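Local coordinates for protein NAD nucleotidase (Haemophilus influenzae, PDB 3ZTV) that hydrolyses NAD to adenosine and nicotinamide riboside in the periplasm, working as a zinc-dependent 5'-nucleotidase that also has NAD(P) pyrophosphatase activity, at residues Phe98-Gly101 against Asn102-Asp106; Leu158-Val161 against Asn162-Val165. All coordinates share one frame; numbering follows the deposited sequence.

Interaction 1: residues Phe98-Gly101 against Asn102-Asp106; sequences FTLG and NHEFD. With ZN (zinc ion), chain B.
Glu-104 folds back over the turn that precedes it and meets Gly-101, Leu-100 and Phe-98 in succession along its side chain. CB rests against the carbonyl of Gly-101, 3.9 Å from that residue's O. CG then touches two apolar groups, 4.1 Å from Phe-98 CZ and 4.2 Å from Leu-100 CD2. The chain bends at chi2 (69°), which turns the carboxylate back beside the backbone instead of letting it run out straight. Here OE1 takes the N-H of Gly-101, with N to OE1 at 2.7 Å and an N-H...O angle of 142°; the donor arrives on the anti side of the oxygen, somewhat out of the carboxylate plane. Gly-101 suits this place because its CA carries no side chain, and OE1 comes to 3.2 Å from that CA. The other oxygen, OE2, meets the rim of the Phe-98 ring, in the ring plane, at 3.6 Å from CZ. Ring and carboxylate planes stand 87° apart, and an aromatic edge, slightly positive, is a fitting neighbour for a buried carboxylate. More grip comes from backbone N-H groups: Asp-70 donates to OE1, Ile-72 to OE2, and Ala-71 weakly to OE2. On another flank, Phe-105 touches Leu-100, CZ to CD1 at 4.2 Å, and turns a ring edge to the Gly-101 carbonyl. The sequence Gly-Asn-His-Glu is a signature of metallophosphoesterases, and the turn presents Asn-102 to a zinc ion shared with Asp-70 and Asp-226. The turn follows strand 97-99 and runs into a short 3-10 segment, residues 103-105, ahead of helix 108-116, whose Leu-112 packs on Leu-100, Glu-104 and Phe-105, while helix 162-167 touches Asn-102 and Phe-105.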
loop_
_atom_site.group_PDB
_atom_site.type_symbol
_atom_site.label_atom_id
_atom_site.label_comp_id
_atom_site.label_asym_id
_atom_site.label_seq_id
_atom_site.Cartn_x
_atom_site.Cartn_y
_atom_site.Cartn_z
ATOM N N PHE A 98 -24.196 -6.281 4.936
ATOM C CA PHE A 98 -23.713 -6.938 3.725
ATOM C C PHE A 98 -22.438 -6.204 3.332
ATOM O O PHE A 98 -22.395 -4.967 3.394
ATOM C CB PHE A 98 -24.770 -6.749 2.632
ATOM C CG PHE A 98 -24.344 -7.151 1.231
ATOM C CD1 PHE A 98 -23.995 -8.454 0.915
ATOM C CD2 PHE A 98 -24.376 -6.209 0.207
ATOM C CE1 PHE A 98 -23.639 -8.800 -0.386
ATOM C CE2 PHE A 98 -24.037 -6.556 -1.082
ATOM C CZ PHE A 98 -23.679 -7.847 -1.387
ATOM N N THR A 99 -21.396 -6.933 2.941
ATOM C CA THR A 99 -20.206 -6.285 2.384
ATOM C C THR A 99 -20.091 -6.607 0.888
ATOM O O THR A 99 -20.533 -7.659 0.429
ATOM C CB THR A 99 -18.899 -6.638 3.164
ATOM O OG1 THR A 99 -17.924 -5.609 2.949
ATOM C CG2 THR A 99 -18.338 -7.972 2.720
ATOM N N LEU A 100 -19.510 -5.681 0.138
ATOM C CA LEU A 100 -19.293 -5.908 -1.289
ATOM C C LEU A 100 -18.254 -6.987 -1.563
ATOM O O LEU A 100 -17.191 -7.006 -0.935
ATOM C CB LEU A 100 -18.863 -4.603 -1.976
ATOM C CG LEU A 100 -19.786 -3.397 -1.833
ATOM C CD1 LEU A 100 -19.125 -2.177 -2.455
ATOM C CD2 LEU A 100 -21.135 -3.694 -2.485
ATOM N N GLY A 101 -18.578 -7.881 -2.493
ATOM C CA GLY A 101 -17.607 -8.812 -3.025
ATOM C C GLY A 101 -17.036 -8.342 -4.349
ATOM O O GLY A 101 -17.137 -7.147 -4.710
ATOM N N ASN A 102 -16.410 -9.271 -5.067
ATOM C CA ASN A 102 -15.831 -8.953 -6.362
ATOM C C ASN A 102 -16.870 -8.997 -7.467
ATOM O O ASN A 102 -16.884 -8.133 -8.354
ATOM C CB ASN A 102 -14.611 -9.827 -6.711
ATOM C CG ASN A 102 -14.892 -11.316 -6.620
ATOM O OD1 ASN A 102 -15.447 -11.781 -5.641
ATOM N ND2 ASN A 102 -14.488 -12.067 -7.627
ATOM N N HIS A 103 -17.768 -9.969 -7.420
ATOM C CA HIS A 103 -18.759 -10.109 -8.487
ATOM C C HIS A 103 -19.844 -9.043 -8.446
ATOM O O HIS A 103 -20.569 -8.860 -9.422
ATOM C CB HIS A 103 -19.363 -11.511 -8.498
ATOM C CG HIS A 103 -18.450 -12.545 -9.065
ATOM N ND1 HIS A 103 -17.603 -13.302 -8.293
ATOM C CD2 HIS A 103 -18.256 -12.953 -10.341
ATOM C CE1 HIS A 103 -16.930 -14.137 -9.064
ATOM N NE2 HIS A 103 -17.301 -13.935 -10.315
ATOM N N GLU A 104 -19.944 -8.311 -7.342
ATOM C CA GLU A 104 -20.858 -7.182 -7.286
ATOM C C GLU A 104 -20.568 -6.154 -8.389
ATOM O O GLU A 104 -21.451 -5.375 -8.751
ATOM C CB GLU A 104 -20.817 -6.521 -5.903
ATOM C CG GLU A 104 -21.907 -7.012 -4.937
ATOM C CD GLU A 104 -21.732 -8.450 -4.486
ATOM O OE1 GLU A 104 -20.628 -8.803 -4.031
ATOM O OE2 GLU A 104 -22.697 -9.236 -4.560
ATOM N N PHE A 105 -19.350 -6.166 -8.935
ATOM C CA PHE A 105 -18.965 -5.234 -9.996
ATOM C C PHE A 105 -18.957 -5.846 -11.411
ATOM O O PHE A 105 -18.528 -5.182 -12.358
ATOM C CB PHE A 105 -17.597 -4.609 -9.676
ATOM C CG PHE A 105 -17.638 -3.634 -8.534
ATOM C CD1 PHE A 105 -18.032 -2.323 -8.743
ATOM C CD2 PHE A 105 -17.293 -4.028 -7.246
ATOM C CE1 PHE A 105 -18.075 -1.413 -7.693
ATOM C CE2 PHE A 105 -17.339 -3.125 -6.191
ATOM C CZ PHE A 105 -17.722 -1.815 -6.419
ATOM N N ASP A 106 -19.426 -7.087 -11.563
ATOM C CA ASP A 106 -19.359 -7.772 -12.867
ATOM C C ASP A 106 -20.093 -7.053 -14.004
ATOM O O ASP A 106 -19.693 -7.173 -15.165
ATOM C CB ASP A 106 -19.906 -9.196 -12.768
ATOM C CG ASP A 106 -18.895 -10.184 -12.206
ATOM O OD1 ASP A 106 -17.802 -9.761 -11.735
ATOM O OD2 ASP A 106 -19.212 -11.392 -12.226
HETATM ZN ZN ZN B . -15.768 -13.436 -4.478
HETATM O O HOH W 1 -15.809 -15.366 -5.024
#

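Interaction 2: residues Leu158-Val161 against Asn162-Val165; sequences LDTV and NKTV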
loop_
_atom_site.group_PDB
_atom_site.type_symbol
_atom_site.label_atom_id
_atom_site.label_comp_id
_atom_site.label_asym_id
_atom_site.label_seq_id
_atom_site.Cartn_x
_atom_site.Cartn_y
_atom_site.Cartn_z
ATOM N N LEU A 158 -14.880 -4.927 4.028
ATOM C CA LEU A 158 -13.650 -4.987 3.234
ATOM C C LEU A 158 -13.832 -5.864 1.998
ATOM O O LEU A 158 -14.466 -6.922 2.081
ATOM C CB LEU A 158 -12.492 -5.538 4.087
ATOM C CG LEU A 158 -11.057 -5.156 3.695
ATOM C CD1 LEU A 158 -10.759 -3.699 4.025
ATOM C CD2 LEU A 158 -10.052 -6.067 4.410
ATOM N N ASP A 159 -13.236 -5.454 0.878
ATOM C CA ASP A 159 -13.300 -6.224 -0.368
ATOM C C ASP A 159 -11.921 -6.647 -0.838
ATOM O O ASP A 159 -10.904 -6.041 -0.481
ATOM C CB ASP A 159 -13.947 -5.371 -1.465
ATOM C CG ASP A 159 -14.702 -6.191 -2.524
ATOM O OD1 ASP A 159 -14.566 -7.434 -2.615
ATOM O OD2 ASP A 159 -15.456 -5.547 -3.305
ATOM N N THR A 160 -11.886 -7.714 -1.621
ATOM C CA THR A 160 -10.686 -8.094 -2.338
ATOM C C THR A 160 -10.378 -7.049 -3.422
ATOM O O THR A 160 -11.289 -6.561 -4.111
ATOM C CB THR A 160 -10.823 -9.512 -2.912
ATOM O OG1 THR A 160 -9.560 -9.931 -3.446
ATOM C CG2 THR A 160 -11.945 -9.624 -3.976
ATOM N N VAL A 161 -9.110 -6.671 -3.558
ATOM C CA VAL A 161 -8.720 -5.561 -4.433
ATOM C C VAL A 161 -8.357 -6.001 -5.854
ATOM O O VAL A 161 -9.105 -5.724 -6.801
ATOM C CB VAL A 161 -7.597 -4.697 -3.808
ATOM C CG1 VAL A 161 -7.117 -3.658 -4.806
ATOM C CG2 VAL A 161 -8.105 -4.024 -2.531
ATOM N N ASN A 162 -7.215 -6.663 -6.018
ATOM C CA ASN A 162 -6.732 -7.022 -7.352
ATOM C C ASN A 162 -7.755 -7.832 -8.155
ATOM O O ASN A 162 -7.987 -7.575 -9.333
ATOM C CB ASN A 162 -5.409 -7.794 -7.275
ATOM C CG ASN A 162 -4.256 -6.947 -6.766
ATOM O OD1 ASN A 162 -4.293 -5.720 -6.813
ATOM N ND2 ASN A 162 -3.211 -7.613 -6.293
ATOM N N LYS A 163 -8.376 -8.813 -7.514
ATOM C CA LYS A 163 -9.351 -9.659 -8.193
ATOM C C LYS A 163 -10.530 -8.840 -8.743
ATOM O O LYS A 163 -11.016 -9.087 -9.856
ATOM C CB LYS A 163 -9.847 -10.760 -7.249
ATOM C CG LYS A 163 -10.853 -11.699 -7.891
ATOM C CD LYS A 163 -11.260 -12.815 -6.943
ATOM C CE LYS A 163 -10.123 -13.801 -6.697
ATOM N NZ LYS A 163 -10.615 -15.018 -5.976
ATOM N N THR A 164 -10.991 -7.859 -7.972
ATOM C CA THR A 164 -12.104 -7.013 -8.394
ATOM C C THR A 164 -11.684 -6.082 -9.529
ATOM O O THR A 164 -12.356 -6.000 -10.565
ATOM C CB THR A 164 -12.684 -6.200 -7.214
ATOM O OG1 THR A 164 -13.064 -7.101 -6.170
ATOM C CG2 THR A 164 -13.912 -5.398 -7.652
ATOM N N VAL A 165 -10.569 -5.389 -9.339
ATOM C CA VAL A 165 -10.077 -4.442 -10.333
ATOM C C VAL A 165 -9.759 -5.140 -11.656
ATOM O O VAL A 165 -10.108 -4.636 -12.732
ATOM C CB VAL A 165 -8.835 -3.688 -9.798
ATOM C CG1 VAL A 165 -8.135 -2.898 -10.912
ATOM C CG2 VAL A 165 -9.238 -2.770 -8.663
HETATM O O HOH W 2 -7.344 -9.725 -4.985
#
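Thr-160 and Thr-164 meet at the buried side of the first helical turn. Thr-164 OG1 donates to the backbone O of Thr-160 at 2.8 Å, bending round to reach a carbonyl that precedes the helix; the donor stands 35° out of the carbonyl plane. With its chi1 at -56°, Thr-164 sets OG1 beside its own N and opposite its carbonyl carbon, facing back down the chain. The methyl CG2 of Thr-160 lies 3.5 Å from this same OG1, so a threonine fits at both positions: one supplies a short donor, the other a methyl to lie against it. One residue further on, the regular helix begins, as Val-165 N donates to Val-161 O at 2.9 Å in an almost straight bond of 177°. Asp-159 passes Thr-164 at about a right angle, and its OD1 accepts a weak bond from the N-H of its neighbour Thr-160. A water also bridges Thr-160 OG1 and the helix, 2.7 Å from that hydroxyl and 2.9 Å from Lys-163 N, whose N-H it accepts; an N-H in a first turn has no earlier helical carbonyl to use. The outer side is looser. Val-161 and Val-165 barely meet, CG1 to CG2 at 4.5 Å, and both rest on Phe-176 of strand 174-176, while the amide of Asn-162 lies at the exposed surface. Toward the metal site, the aliphatic start of Lys-163 crosses Thr-160 and its NZ forms a salt bridge with the zinc ligand Asp-226. Strand 151-159 passing through a two-residue link into a short helix beside the metals agrees with the calcineurin-like phosphoesterase fold, in which loops following the strands gather around the two-metal centre.

In the fold
From the N terminus, the chain first meets interaction 1, a tight turn that closes as strand 97-99 gives way to the loop before helix 108-116. Interaction 2 comes later, where strand 151-159 passes into helix 162-167. The two lie in series and neither nest nor cross, yet their centres are only about 9 Å apart. Their strands belong to different mixed sheets, and a weak hydrogen bond from Leu-158 N to Thr-99 OG1 links them. Further along, Asn-102 packs on Thr-164 and Lys-163. Residues 98-106 and 158-165 thus join the two sheets of the phosphoesterase domain beside its zinc site.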